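Local coordinates for protein CPn_0803/CP_1068/CPj0803/CpB0832 (Chlamydophila pneumoniae, PDB 3Q9D) that is of unknown function but is probably a coiled-coil component linked to the needle tip of the type III secretion system, at residues 156-159 and 163-166; 69-74 and 95-100; 49-54 and 114-119. All blocks are in the same frame, centred on the assembly; numbering follows the deposited sequence. Where two conformers were deposited one is given.

In the fold
The three contacts divide between two parts of an elongated chain. Contacts 2 and 3 lie in the N-terminal helical bundle, their centres about 12 Å apart, and share one apolar core: Leu96 of contact 2 packs on Leu116 of contact 3, and the backbone of Met95 touches Ile117. Helices 48-61 and 107-133, joined in contact 3, are the outer pair in sequence, with helices 70-82 and 86-98 of contact 2 between them. Contact 1, in the beta hairpin that follows, is across the chain's centre from both, about 26 Å from contact 2 and about 33 Å from contact 3 between centres. Between subunits, however, contacts 1 and 2 meet: Glu164 is hydrogen-bonded to Thr69 of another copy.

Contact 1 of 3, residues 156-159 and 163-166; sequences RLAR and QEFL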
loop_
_atom_site.group_PDB
_atom_site.type_symbol
_atom_site.label_atom_id
_atom_site.label_comp_id
_atom_site.label_asym_id
_atom_site.label_seq_id
_atom_site.Cartn_x
_atom_site.Cartn_y
_atom_site.Cartn_z
ATOM N N ARG A 156 3.972 -4.212 16.140
ATOM C CA ARG A 156 3.897 -4.617 14.745
ATOM C C ARG A 156 3.052 -5.872 14.618
ATOM O O ARG A 156 3.365 -6.877 15.223
ATOM C CB ARG A 156 5.313 -4.865 14.182
ATOM C CG ARG A 156 6.114 -3.594 14.000
ATOM C CD ARG A 156 7.564 -3.925 13.602
ATOM N NE ARG A 156 8.431 -2.757 13.707
ATOM C CZ ARG A 156 8.433 -1.759 12.824
ATOM N NH1 ARG A 156 7.610 -1.787 11.777
ATOM N NH2 ARG A 156 9.251 -0.730 13.000
ATOM N N LEU A 157 1.984 -5.797 13.829
ATOM C CA LEU A 157 0.995 -6.827 13.537
ATOM C C LEU A 157 1.330 -7.557 12.240
ATOM O O LEU A 157 1.523 -6.789 11.298
ATOM C CB LEU A 157 -0.404 -6.217 13.450
ATOM C CG LEU A 157 -1.016 -5.733 14.767
ATOM C CD1 LEU A 157 -1.428 -6.913 15.635
ATOM C CD2 LEU A 157 -0.044 -4.829 15.511
ATOM N N ALA A 158 1.591 -8.863 12.170
ATOM C CA ALA A 158 1.914 -9.508 10.898
ATOM C C ALA A 158 0.842 -10.534 10.651
ATOM O O ALA A 158 0.471 -11.276 11.569
ATOM C CB ALA A 158 3.307 -10.195 10.966
ATOM N N ARG A 159 0.340 -10.580 9.425
ATOM C CA ARG A 159 -0.658 -11.576 9.059
ATOM C C ARG A 159 -0.037 -12.799 8.388
ATOM O O ARG A 159 1.126 -12.775 7.983
ATOM C CB ARG A 159 -1.686 -10.954 8.135
ATOM C CG ARG A 159 -2.335 -9.707 8.724
ATOM C CD ARG A 159 -3.532 -9.240 7.923
ATOM N NE ARG A 159 -3.265 -9.202 6.479
ATOM C CZ ARG A 159 -4.015 -8.528 5.609
ATOM N NH1 ARG A 159 -5.072 -7.845 6.035
ATOM N NH2 ARG A 159 -3.729 -8.548 4.312
ATOM N N GLN A 163 1.703 -9.459 5.261
ATOM C CA GLN A 163 1.511 -8.008 5.399
ATOM C C GLN A 163 1.609 -7.646 6.862
ATOM O O GLN A 163 1.230 -8.434 7.725
ATOM C CB GLN A 163 0.134 -7.605 4.860
ATOM C CG GLN A 163 -0.024 -7.972 3.380
ATOM C CD GLN A 163 -1.143 -7.219 2.699
ATOM O OE1 GLN A 163 -1.477 -6.094 3.087
ATOM N NE2 GLN A 163 -1.736 -7.837 1.673
ATOM N N GLU A 164 2.159 -6.477 7.142
ATOM C CA GLU A 164 2.365 -6.039 8.526
ATOM C C GLU A 164 1.771 -4.652 8.717
ATOM O O GLU A 164 1.604 -3.898 7.753
ATOM C CB GLU A 164 3.862 -5.966 8.829
ATOM C CG GLU A 164 4.599 -7.332 8.758
ATOM C CD GLU A 164 6.112 -7.191 8.994
ATOM O OE1 GLU A 164 6.662 -6.093 8.727
ATOM O OE2 GLU A 164 6.752 -8.181 9.429
ATOM N N PHE A 165 1.499 -4.292 9.960
ATOM C CA PHE A 165 0.951 -2.971 10.235
ATOM C C PHE A 165 1.616 -2.481 11.503
ATOM O O PHE A 165 1.683 -3.219 12.479
ATOM C CB PHE A 165 -0.557 -3.085 10.450
ATOM C CG PHE A 165 -1.302 -1.767 10.409
ATOM C CD1 PHE A 165 -1.286 -0.975 9.266
ATOM C CD2 PHE A 165 -2.078 -1.368 11.492
ATOM C CE1 PHE A 165 -2.013 0.199 9.209
ATOM C CE2 PHE A 165 -2.830 -0.184 11.439
ATOM C CZ PHE A 165 -2.791 0.593 10.300
ATOM N N LEU A 166 2.111 -1.245 11.490
ATOM C CA LEU A 166 2.701 -0.656 12.695
ATOM C C LEU A 166 1.616 0.073 13.469
ATOM O O LEU A 166 0.856 0.851 12.881
ATOM C CB LEU A 166 3.790 0.346 12.292
ATOM C CG LEU A 166 4.618 1.041 13.387
ATOM C CD1 LEU A 166 5.979 1.448 12.839
ATOM C CD2 LEU A 166 3.865 2.272 13.898
HETATM O O HOH W 1 5.804 -3.617 10.618
#
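The guanidinium end of Arg156 lies across the CD1 methyl of Leu166, NH1 approaching to 3.8 Å from CD1 in an oblique van der Waals contact. The arginine chain is stretched from CG to NE, which carries its head along the same sheet face as Ala158 and Glu164. There a water in the guanidinium plane accepts from NH1 of Arg156 and donates to OE1 of Glu164, linking two opposite charges whose nearest atoms, NH1 and OE1, are 5.4 Å apart. On the same face, the CB of Ala158 rests on CG of Glu164 at 3.8 Å. The carboxylate is also held by Tyr68 N and Thr69 OG1 of a neighbouring subunit.

Leu157 and Phe165 form the hydrogen-bonded pair, their side chains on the other face. Leu157 N reaches Phe165 O over 2.9 Å in an almost straight bond, whereas the return bond from Phe165 N to Leu157 O is more bent, 145° at the hydrogen. The Phe165 ring swings away from Leu157 and meets the ring of Phe165 of a second subunit, the two planes nearly parallel.

Near the turn, Arg159 N binds Gln163 O at 2.9 Å, and the two side chains run side by side. NH2 of Arg159 comes within 3.3 Å of Gln163 CD, with the guanidinium and amide planes 50° apart; this is packing and not a hydrogen bond to NE2, both nitrogens being donors, and NH2 has its salt bridge with Asp161. The antiparallel register and the short connection mark a beta hairpin, formed by the second and third strands of a three-stranded antiparallel sheet that also takes part in subunit association.

Contact 2 of 3, residues 69-74 and 95-100; sequences TTFREF and MLINGK
Phe74 sets the end of its ring against the shallow dip between Leu96 and Ile97, the two bumps that helix 86-98 presents near its C-terminal end. Leu96 CD1 sits at the ring's edge, in its plane, 3.9 Å from Phe74 CE1, while CB of the same leucine lies beyond CZ of Phe74, 4.1 Å from it. On the other flank Ile97 CG1 reaches Phe74 CE2 at 4.0 Å, approaching obliquely. The far end of the phenylalanine thus abuts two consecutive side chains at once. With CG anti to the backbone N (chi1 155°), the ring extends from helix 70-82 toward that dip.

One turn earlier, Phe71 flanks the same isoleucine. Its CZ meets Ile97 CD1 at 4.1 Å, the methyl lying near the ring plane at the edge, and the two side chains cross at about a right angle. The CD1 methyl of Ile97 also comes within 4.1 Å of Phe74 CE2, so that it closes the mouth of the dip between the ends of the two aromatic rings.

This packing belongs to the helical bundle of the N-terminal half of the chain, where the rings span the gap between two helices: CA of Phe74 and CA of Leu96 are 10.1 Å apart. Phe74 is further enclosed by Leu58 and Ile61 of helix 48-61 and by Ile124 of helix 107-133. Leu96 touches Leu58 and Ile124 as well, so the pair faces the common core. Beyond Ile97 the helix ends at Asn98, and Gly99 follows with positive phi.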
loop_
_atom_site.group_PDB
_atom_site.type_symbol
_atom_site.label_atom_id
_atom_site.label_comp_id
_atom_site.label_asym_id
_atom_site.label_seq_id
_atom_site.Cartn_x
_atom_site.Cartn_y
_atom_site.Cartn_z
ATOM N N THR A 69 -3.736 -15.164 -5.289
ATOM C CA THR A 69 -3.981 -15.896 -6.520
ATOM C C THR A 69 -2.956 -17.024 -6.773
ATOM O O THR A 69 -3.095 -17.779 -7.741
ATOM C CB THR A 69 -3.933 -14.987 -7.767
ATOM O OG1 THR A 69 -2.628 -14.418 -7.879
ATOM C CG2 THR A 69 -4.990 -13.871 -7.702
ATOM N N THR A 70 -1.930 -17.093 -5.941
ATOM C CA THR A 70 -0.758 -17.919 -6.233
ATOM C C THR A 70 -1.066 -19.421 -6.216
ATOM O O THR A 70 -0.566 -20.176 -7.070
ATOM C CB THR A 70 0.385 -17.616 -5.262
ATOM O OG1 THR A 70 0.714 -16.227 -5.350
ATOM C CG2 THR A 70 1.650 -18.490 -5.579
ATOM N N PHE A 71 -1.897 -19.865 -5.281
ATOM C CA PHE A 71 -2.235 -21.284 -5.293
ATOM C C PHE A 71 -2.978 -21.670 -6.565
ATOM O O PHE A 71 -2.690 -22.689 -7.200
ATOM C CB PHE A 71 -3.064 -21.703 -4.077
ATOM C CG PHE A 71 -3.322 -23.178 -4.057
ATOM C CD1 PHE A 71 -2.286 -24.057 -3.792
ATOM C CD2 PHE A 71 -4.559 -23.686 -4.389
ATOM C CE1 PHE A 71 -2.499 -25.433 -3.790
ATOM C CE2 PHE A 71 -4.790 -25.068 -4.406
ATOM C CZ PHE A 71 -3.757 -25.939 -4.118
ATOM N N ARG A 72 -3.921 -20.833 -6.976
ATOM C CA ARG A 72 -4.614 -21.095 -8.226
ATOM C C ARG A 72 -3.695 -20.994 -9.435
ATOM O O ARG A 72 -3.867 -21.715 -10.414
ATOM C CB ARG A 72 -5.848 -20.189 -8.364
ATOM C CG ARG A 72 -7.078 -20.863 -7.723
ATOM C CD ARG A 72 -8.274 -19.950 -7.615
ATOM N NE ARG A 72 -8.031 -18.836 -6.702
ATOM C CZ ARG A 72 -8.992 -18.142 -6.096
ATOM N NH1 ARG A 72 -10.262 -18.458 -6.301
ATOM N NH2 ARG A 72 -8.679 -17.139 -5.277
ATOM N N GLU A 73 -2.712 -20.102 -9.368
ATOM C CA GLU A 73 -1.778 -19.975 -10.482
ATOM C C GLU A 73 -0.930 -21.245 -10.607
ATOM O O GLU A 73 -0.676 -21.732 -11.708
ATOM C CB GLU A 73 -0.870 -18.754 -10.283
ATOM C CG GLU A 73 0.028 -18.482 -11.480
ATOM C CD GLU A 73 0.822 -17.173 -11.352
ATOM O OE1 GLU A 73 0.831 -16.585 -10.246
ATOM O OE2 GLU A 73 1.439 -16.750 -12.366
ATOM N N PHE A 74 -0.502 -21.772 -9.464
ATOM C CA PHE A 74 0.178 -23.053 -9.406
ATOM C C PHE A 74 -0.673 -24.205 -9.987
ATOM O O PHE A 74 -0.184 -25.023 -10.765
ATOM C CB PHE A 74 0.573 -23.355 -7.955
ATOM C CG PHE A 74 0.724 -24.818 -7.664
ATOM C CD1 PHE A 74 1.856 -25.511 -8.070
ATOM C CD2 PHE A 74 -0.270 -25.504 -6.972
ATOM C CE1 PHE A 74 1.995 -26.899 -7.794
ATOM C CE2 PHE A 74 -0.137 -26.872 -6.691
ATOM C CZ PHE A 74 0.984 -27.561 -7.103
ATOM N N MET A 95 2.835 -35.089 -5.402
ATOM C CA MET A 95 4.252 -34.795 -5.216
ATOM C C MET A 95 4.472 -33.434 -4.532
ATOM O O MET A 95 5.153 -33.337 -3.493
ATOM C CB MET A 95 4.974 -34.802 -6.569
ATOM C CG MET A 95 6.425 -34.334 -6.482
ATOM S SD MET A 95 7.167 -33.922 -8.084
ATOM C CE MET A 95 6.714 -35.377 -9.025
ATOM N N LEU A 96 3.886 -32.386 -5.109
ATOM C CA LEU A 96 4.195 -30.994 -4.718
ATOM C C LEU A 96 3.359 -30.443 -3.558
ATOM O O LEU A 96 3.807 -29.557 -2.833
ATOM C CB LEU A 96 4.075 -30.066 -5.930
ATOM C CG LEU A 96 5.066 -30.383 -7.056
ATOM C CD1 LEU A 96 4.775 -29.531 -8.279
ATOM C CD2 LEU A 96 6.489 -30.158 -6.572
ATOM N N ILE A 97 2.143 -30.951 -3.399
ATOM C CA ILE A 97 1.311 -30.549 -2.265
ATOM C C ILE A 97 1.572 -31.456 -1.058
ATOM O O ILE A 97 1.748 -30.969 0.060
ATOM C CB ILE A 97 -0.188 -30.553 -2.627
ATOM C CG1 ILE A 97 -0.497 -29.453 -3.652
ATOM C CG2 ILE A 97 -1.040 -30.345 -1.396
ATOM C CD1 ILE A 97 -1.929 -29.567 -4.242
ATOM N N ASN A 98 1.645 -32.768 -1.293
ATOM C CA ASN A 98 1.816 -33.741 -0.205
ATOM C C ASN A 98 3.230 -34.308 -0.005
ATOM O O ASN A 98 3.451 -35.053 0.935
ATOM C CB ASN A 98 0.826 -34.904 -0.368
ATOM C CG ASN A 98 -0.609 -34.450 -0.239
ATOM O OD1 ASN A 98 -0.877 -33.459 0.431
ATOM N ND2 ASN A 98 -1.537 -35.159 -0.885
ATOM N N GLY A 99 4.170 -33.973 -0.886
ATOM C CA GLY A 99 5.513 -34.540 -0.828
ATOM C C GLY A 99 5.577 -36.052 -1.065
ATOM O O GLY A 99 6.548 -36.720 -0.675
ATOM N N LYS A 100 4.552 -36.599 -1.716
ATOM C CA LYS A 100 4.431 -38.053 -1.898
ATOM C C LYS A 100 4.577 -38.443 -3.363
ATOM O O LYS A 100 4.005 -37.792 -4.251
ATOM C CB LYS A 100 3.078 -38.520 -1.342
ATOM C CG LYS A 100 2.676 -39.959 -1.662
ATOM C CD LYS A 100 3.676 -40.982 -1.118
ATOM C CE LYS A 100 3.018 -42.348 -0.867
ATOM N NZ LYS A 100 2.316 -42.899 -2.064
#

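Contact 3 of 3, residues 49-54 and 114-119; sequences NVFLLL and HSLIAE
Leu116 points straight at helix 48-61 and places a single methyl, CD1, against both Phe51 and Leu54. The leucine side chain crosses that of Phe51 obliquely, and its CD1 stands 4.1 Å from Phe51 CD1, at the ring's edge and near its plane. The aromatic face is not used in this approach. For Phe51, CG lies anti to the carbonyl carbon (chi1 -73°), an orientation that brings the CD1 edge of the ring to the leucine methyl.

Leu54, one turn further on, comes at the same methyl from its own branch: its CD2 lies 4.2 Å from Leu116 CD1. It leaves its helix alongside helix 107-133 and not at it, yet the end of the side chain comes nearer. The leucine tip is therefore met by an aromatic edge and an aliphatic branch that belong to successive turns of one helix. All three residues are buried, and the contact is made entirely by apolar groups.

Other helices continue the packing. Phe92 of helix 86-98 and Val77 and Cys81 of helix 70-82 lie against Leu54, and Leu96 lies against Leu116. At the margin Glu119 forms a salt bridge with Lys59, tying the same two helices by charge. Here a leucine methyl packs against residues three apart on its partner, as in ordinary helix-helix packing in the hydrophobic core of a four-helix bundle.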
loop_
_atom_site.group_PDB
_atom_site.type_symbol
_atom_site.label_atom_id
_atom_site.label_comp_id
_atom_site.label_asym_id
_atom_site.label_seq_id
_atom_site.Cartn_x
_atom_site.Cartn_y
_atom_site.Cartn_z
ATOM N N ASN A 49 11.861 -33.758 -20.045
ATOM C CA ASN A 49 11.584 -32.383 -20.382
ATOM C C ASN A 49 10.467 -31.800 -19.513
ATOM O O ASN A 49 10.464 -30.596 -19.246
ATOM C CB ASN A 49 11.251 -32.252 -21.865
ATOM C CG ASN A 49 11.706 -30.929 -22.441
ATOM O OD1 ASN A 49 12.710 -30.360 -22.001
ATOM N ND2 ASN A 49 10.966 -30.423 -23.422
ATOM N N VAL A 50 9.539 -32.648 -19.056
ATOM C CA VAL A 50 8.391 -32.190 -18.275
ATOM C C VAL A 50 8.822 -31.657 -16.907
ATOM O O VAL A 50 8.318 -30.645 -16.442
ATOM C CB VAL A 50 7.335 -33.310 -18.085
ATOM C CG1 VAL A 50 6.160 -32.811 -17.254
ATOM C CG2 VAL A 50 6.851 -33.818 -19.436
ATOM N N PHE A 51 9.747 -32.361 -16.263
ATOM C CA PHE A 51 10.246 -31.917 -14.978
ATOM C C PHE A 51 10.962 -30.595 -15.142
ATOM O O PHE A 51 10.890 -29.740 -14.267
ATOM C CB PHE A 51 11.193 -32.943 -14.362
ATOM C CG PHE A 51 10.487 -34.171 -13.834
ATOM C CD1 PHE A 51 10.107 -34.248 -12.502
ATOM C CD2 PHE A 51 10.187 -35.235 -14.676
ATOM C CE1 PHE A 51 9.453 -35.367 -12.016
ATOM C CE2 PHE A 51 9.532 -36.358 -14.195
ATOM C CZ PHE A 51 9.165 -36.418 -12.861
ATOM N N LEU A 52 11.734 -30.463 -16.217
ATOM C CA LEU A 52 12.471 -29.229 -16.468
ATOM C C LEU A 52 11.558 -28.036 -16.736
ATOM O O LEU A 52 11.765 -26.951 -16.201
ATOM C CB LEU A 52 13.439 -29.415 -17.637
ATOM C CG LEU A 52 14.477 -28.308 -17.836
ATOM C CD1 LEU A 52 15.283 -28.092 -16.566
ATOM C CD2 LEU A 52 15.389 -28.628 -19.008
ATOM N N LEU A 53 10.558 -28.241 -17.586
ATOM C CA LEU A 53 9.591 -27.197 -17.896
ATOM C C LEU A 53 8.786 -26.807 -16.660
ATOM O O LEU A 53 8.527 -25.630 -16.422
ATOM C CB LEU A 53 8.649 -27.654 -19.010
ATOM C CG LEU A 53 8.961 -27.159 -20.422
ATOM C CD1 LEU A 53 9.361 -28.320 -21.317
ATOM C CD2 LEU A 53 7.764 -26.422 -21.001
ATOM N N LEU A 54 8.398 -27.806 -15.874
ATOM C CA LEU A 54 7.626 -27.575 -14.665
ATOM C C LEU A 54 8.430 -26.761 -13.664
ATOM O O LEU A 54 7.905 -25.847 -13.033
ATOM C CB LEU A 54 7.206 -28.905 -14.042
ATOM C CG LEU A 54 6.342 -28.831 -12.784
ATOM C CD1 LEU A 54 5.077 -28.037 -13.050
ATOM C CD2 LEU A 54 6.010 -30.227 -12.289
ATOM N N HIS A 114 12.547 -34.983 -6.026
ATOM C CA HIS A 114 12.973 -34.593 -4.675
ATOM C C HIS A 114 13.401 -33.133 -4.627
ATOM O O HIS A 114 13.134 -32.442 -3.655
ATOM C CB HIS A 114 14.078 -35.512 -4.138
ATOM C CG HIS A 114 13.585 -36.888 -3.812
ATOM N ND1 HIS A 114 12.303 -37.125 -3.378
ATOM C CD2 HIS A 114 14.190 -38.095 -3.880
ATOM C CE1 HIS A 114 12.138 -38.422 -3.177
ATOM N NE2 HIS A 114 13.266 -39.030 -3.474
ATOM N N SER A 115 14.043 -32.660 -5.690
ATOM C CA SER A 115 14.490 -31.273 -5.732
ATOM C C SER A 115 13.273 -30.332 -5.782
ATOM O O SER A 115 13.244 -29.291 -5.104
ATOM C CB SER A 115 15.390 -31.043 -6.953
ATOM O OG SER A 115 15.779 -29.693 -7.043
ATOM N N LEU A 116 12.274 -30.698 -6.583
ATOM C CA LEU A 116 11.052 -29.894 -6.708
ATOM C C LEU A 116 10.290 -29.863 -5.392
ATOM O O LEU A 116 9.744 -28.827 -4.992
ATOM C CB LEU A 116 10.134 -30.450 -7.793
ATOM C CG LEU A 116 10.593 -30.261 -9.245
ATOM C CD1 LEU A 116 9.592 -30.959 -10.182
ATOM C CD2 LEU A 116 10.774 -28.766 -9.614
ATOM N N ILE A 117 10.266 -30.996 -4.708
ATOM C CA ILE A 117 9.601 -31.073 -3.413
ATOM C C ILE A 117 10.297 -30.135 -2.427
ATOM O O ILE A 117 9.646 -29.333 -1.745
ATOM C CB ILE A 117 9.590 -32.521 -2.866
ATOM C CG1 ILE A 117 8.620 -33.376 -3.691
ATOM C CG2 ILE A 117 9.173 -32.530 -1.404
ATOM C CD1 ILE A 117 8.666 -34.895 -3.333
ATOM N N ALA A 118 11.626 -30.223 -2.374
ATOM C CA ALA A 118 12.404 -29.407 -1.455
ATOM C C ALA A 118 12.216 -27.927 -1.766
ATOM O O ALA A 118 12.038 -27.116 -0.863
ATOM C CB ALA A 118 13.895 -29.787 -1.513
ATOM N N GLU A 119 12.250 -27.569 -3.044
ATOM C CA GLU A 119 12.132 -26.161 -3.407
ATOM C C GLU A 119 10.704 -25.590 -3.252
ATOM O O GLU A 119 10.513 -24.433 -2.864
ATOM C CB GLU A 119 12.659 -25.936 -4.828
ATOM C CG GLU A 119 12.758 -24.450 -5.222
ATOM C CD GLU A 119 13.589 -24.243 -6.489
ATOM O OE1 GLU A 119 14.155 -25.238 -6.999
ATOM O OE2 GLU A 119 13.692 -23.090 -6.969
#